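Local coordinates for protein anaphase-promoting complex subunit cut9 (Schizosaccharomyces pombe, PDB 2XPI) that is a tetratricopeptide-repeat subunit of the anaphase-promoting complex, the ubiquitin ligase that controls progression through mitosis and G1, dimerising through early repeats and binding hcn1 through later ones, at residues G168-L173 and Q208-L213. Residues are numbered along the deposited sequence; the frame is centred on the assembly and turned at random.
Sequences GALNLL and QVYTNL
Where the second helix of TPR 3 meets the first helix of TPR 4, the axes of the short segments 168-173 and 208-212 approach to 10.7 Å, with 145° between their N-to-C directions. The tight, buried part is built on Leu170 and Val209, which cross obliquely: both methyls of the leucine fork, CD1 and CD2, lie 3.6 Å from Val209 CG1. Valine's two branches serve two partners, for CG1 is anti to the backbone N and CG2 meets Ala169 CB at 3.8 Å. Alanine's short side chain fits here, where the CA atoms of Ala169 and Val209 come nearest, 7.5 Å apart. From helix 150-162, Leu160 packs on Ala169 and Val161 on Val209. On the solvent side, exposed Leu213 engages little of itself, its CD1 meeting Leu170 CD2 tip to tip. Tyr210 offers that same methyl an apolar ring, obliquely, while its hydroxyl hydrogen-bonds Glu175 O and Arg218. Leucine's fork thus reaches three residues at once; an alanine here lacks CD1 and CD2 and would probably leave Val209 CG1, the Tyr210 ring and Leu213 CD1 without their contacts from this position. Between these segments the fit is apolar and depends on burial and shape; the polar tie, Tyr210 OH to Glu175 O, lies beside it.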
ATOM      1  N   GLY A 168      -4.468  19.718 -11.313  1.00 61.21           N
ATOM      2  CA  GLY A 168      -3.296  20.051 -10.525  1.00 60.69           C
ATOM      3  C   GLY A 168      -2.032  19.587 -11.227  1.00 61.08           C
ATOM      4  O   GLY A 168      -1.171  20.405 -11.577  1.00 61.71           O
ATOM      5  N   ALA A 169      -1.935  18.274 -11.456  1.00 58.50           N
ATOM      6  CA  ALA A 169      -0.786  17.682 -12.138  1.00 54.86           C
ATOM      7  C   ALA A 169      -0.470  18.375 -13.465  1.00 58.39           C
ATOM      8  O   ALA A 169       0.701  18.557 -13.819  1.00 59.73           O
ATOM      9  CB  ALA A 169      -1.013  16.213 -12.355  1.00 51.00           C
ATOM     10  N   LEU A 170      -1.505  18.766 -14.201  1.00 59.38           N
ATOM     11  CA  LEU A 170      -1.298  19.430 -15.481  1.00 61.83           C
ATOM     12  C   LEU A 170      -0.797  20.864 -15.320  1.00 65.62           C
ATOM     13  O   LEU A 170       0.027  21.316 -16.112  1.00 68.28           O
ATOM     14  CB  LEU A 170      -2.568  19.396 -16.320  1.00 63.88           C
ATOM     15  CG  LEU A 170      -2.516  18.596 -17.618  1.00 64.77           C
ATOM     16  CD1 LEU A 170      -1.435  17.519 -17.586  1.00 63.97           C
ATOM     17  CD2 LEU A 170      -3.880  17.998 -17.913  1.00 64.92           C
ATOM     18  N   ASN A 171      -1.296  21.579 -14.309  1.00 65.96           N
ATOM     19  CA  ASN A 171      -0.723  22.882 -13.938  1.00 67.01           C
ATOM     20  C   ASN A 171       0.794  22.794 -13.709  1.00 65.90           C
ATOM     21  O   ASN A 171       1.545  23.652 -14.169  1.00 66.92           O
ATOM     22  CB  ASN A 171      -1.392  23.453 -12.675  1.00 68.03           C
ATOM     23  CG  ASN A 171      -2.822  23.942 -12.922  1.00 71.64           C
ATOM     24  OD1 ASN A 171      -3.179  24.353 -14.033  1.00 73.74           O
ATOM     25  ND2 ASN A 171      -3.648  23.903 -11.874  1.00 70.97           N
ATOM     26  N   LEU A 172       1.230  21.753 -12.996  1.00 62.01           N
ATOM     27  CA  LEU A 172       2.642  21.554 -12.682  1.00 60.20           C
ATOM     28  C   LEU A 172       3.488  21.078 -13.863  1.00 61.29           C
ATOM     29  O   LEU A 172       4.627  21.514 -14.020  1.00 61.34           O
ATOM     30  CB  LEU A 172       2.802  20.574 -11.519  1.00 58.93           C
ATOM     31  CG  LEU A 172       2.908  21.190 -10.129  1.00 60.78           C
ATOM     32  CD1 LEU A 172       3.507  20.191  -9.161  1.00 60.34           C
ATOM     33  CD2 LEU A 172       3.759  22.463 -10.194  1.00 62.65           C
ATOM     34  N   LEU A 173       2.938  20.178 -14.679  1.00 61.42           N
ATOM     35  CA  LEU A 173       3.667  19.605 -15.813  1.00 60.49           C
ATOM     36  C   LEU A 173       3.573  20.441 -17.085  1.00 65.00           C
ATOM     37  O   LEU A 173       4.520  20.486 -17.865  1.00 67.17           O
ATOM     38  CB  LEU A 173       3.135  18.207 -16.126  1.00 59.60           C
ATOM     39  CG  LEU A 173       3.742  16.948 -15.499  1.00 58.39           C
ATOM     40  CD1 LEU A 173       4.679  17.294 -14.364  1.00 57.88           C
ATOM     41  CD2 LEU A 173       2.629  15.989 -15.039  1.00 57.34           C
ATOM     42  N   GLN A 208       0.303   9.768 -18.311  1.00 49.63           N
ATOM     43  CA  GLN A 208      -0.583   9.123 -17.336  1.00 51.31           C
ATOM     44  C   GLN A 208      -1.840   9.938 -17.061  1.00 53.81           C
ATOM     45  O   GLN A 208      -2.923   9.387 -16.854  1.00 53.96           O
ATOM     46  CB  GLN A 208       0.150   8.928 -16.023  1.00 53.88           C
ATOM     47  CG  GLN A 208       1.171   7.827 -16.047  1.00 56.71           C
ATOM     48  CD  GLN A 208       0.530   6.471 -15.951  1.00 59.44           C
ATOM     49  OE1 GLN A 208      -0.271   6.091 -16.793  1.00 61.10           O
ATOM     50  NE2 GLN A 208       0.872   5.733 -14.906  1.00 61.02           N
ATOM     51  N   VAL A 209      -1.678  11.258 -17.025  1.00 55.45           N
ATOM     52  CA  VAL A 209      -2.794  12.169 -16.803  1.00 56.93           C
ATOM     53  C   VAL A 209      -3.765  12.067 -17.979  1.00 58.80           C
ATOM     54  O   VAL A 209      -4.958  11.800 -17.805  1.00 61.24           O
ATOM     55  CB  VAL A 209      -2.309  13.644 -16.655  1.00 44.46           C
ATOM     56  CG1 VAL A 209      -3.474  14.609 -16.797  1.00 45.30           C
ATOM     57  CG2 VAL A 209      -1.599  13.852 -15.333  1.00 45.20           C
ATOM     58  N   TYR A 210      -3.242  12.277 -19.185  1.00 56.68           N
ATOM     59  CA  TYR A 210      -4.066  12.246 -20.387  1.00 55.91           C
ATOM     60  C   TYR A 210      -4.828  10.939 -20.554  1.00 56.46           C
ATOM     61  O   TYR A 210      -5.936  10.931 -21.072  1.00 60.37           O
ATOM     62  CB  TYR A 210      -3.230  12.555 -21.619  1.00 54.90           C
ATOM     63  CG  TYR A 210      -3.031  14.034 -21.796  1.00 56.75           C
ATOM     64  CD1 TYR A 210      -4.089  14.913 -21.608  1.00 57.64           C
ATOM     65  CD2 TYR A 210      -1.804  14.557 -22.162  1.00 56.92           C
ATOM     66  CE1 TYR A 210      -3.928  16.258 -21.769  1.00 58.46           C
ATOM     67  CE2 TYR A 210      -1.639  15.913 -22.328  1.00 57.96           C
ATOM     68  CZ  TYR A 210      -2.704  16.752 -22.124  1.00 59.78           C
ATOM     69  OH  TYR A 210      -2.550  18.103 -22.284  1.00 64.62           O
ATOM     70  N   THR A 211      -4.238   9.835 -20.111  1.00 53.55           N
ATOM     71  CA  THR A 211      -4.923   8.563 -20.124  1.00 52.08           C
ATOM     72  C   THR A 211      -6.153   8.636 -19.223  1.00 55.56           C
ATOM     73  O   THR A 211      -7.225   8.137 -19.578  1.00 58.01           O
ATOM     74  CB  THR A 211      -4.000   7.452 -19.637  1.00 47.80           C
ATOM     75  OG1 THR A 211      -2.871   7.364 -20.511  1.00 47.87           O
ATOM     76  CG2 THR A 211      -4.725   6.123 -19.609  1.00 45.38           C
ATOM     77  N   ASN A 212      -5.999   9.267 -18.060  1.00 55.29           N
ATOM     78  CA  ASN A 212      -7.087   9.348 -17.091  1.00 55.85           C
ATOM     79  C   ASN A 212      -8.147  10.360 -17.458  1.00 58.84           C
ATOM     80  O   ASN A 212      -9.253  10.304 -16.934  1.00 63.07           O
ATOM     81  CB  ASN A 212      -6.560   9.623 -15.689  1.00 56.06           C
ATOM     82  CG  ASN A 212      -5.949   8.387 -15.049  1.00 57.35           C
ATOM     83  OD1 ASN A 212      -6.664   7.464 -14.666  1.00 57.59           O
ATOM     84  ND2 ASN A 212      -4.619   8.366 -14.933  1.00 56.61           N
ATOM     85  N   LEU A 213      -7.815  11.281 -18.357  1.00 57.34           N
ATOM     86  CA  LEU A 213      -8.807  12.196 -18.919  1.00 58.02           C
ATOM     87  C   LEU A 213      -9.377  11.625 -20.230  1.00 62.72           C
ATOM     88  O   LEU A 213     -10.259  12.209 -20.879  1.00 63.39           O
ATOM     89  CB  LEU A 213      -8.179  13.572 -19.134  1.00 54.90           C
ATOM     90  CG  LEU A 213      -7.617  14.180 -17.846  1.00 52.16           C
ATOM     91  CD1 LEU A 213      -6.913  15.510 -18.120  1.00 52.82           C
ATOM     92  CD2 LEU A 213      -8.702  14.334 -16.779  1.00 49.33           C
TER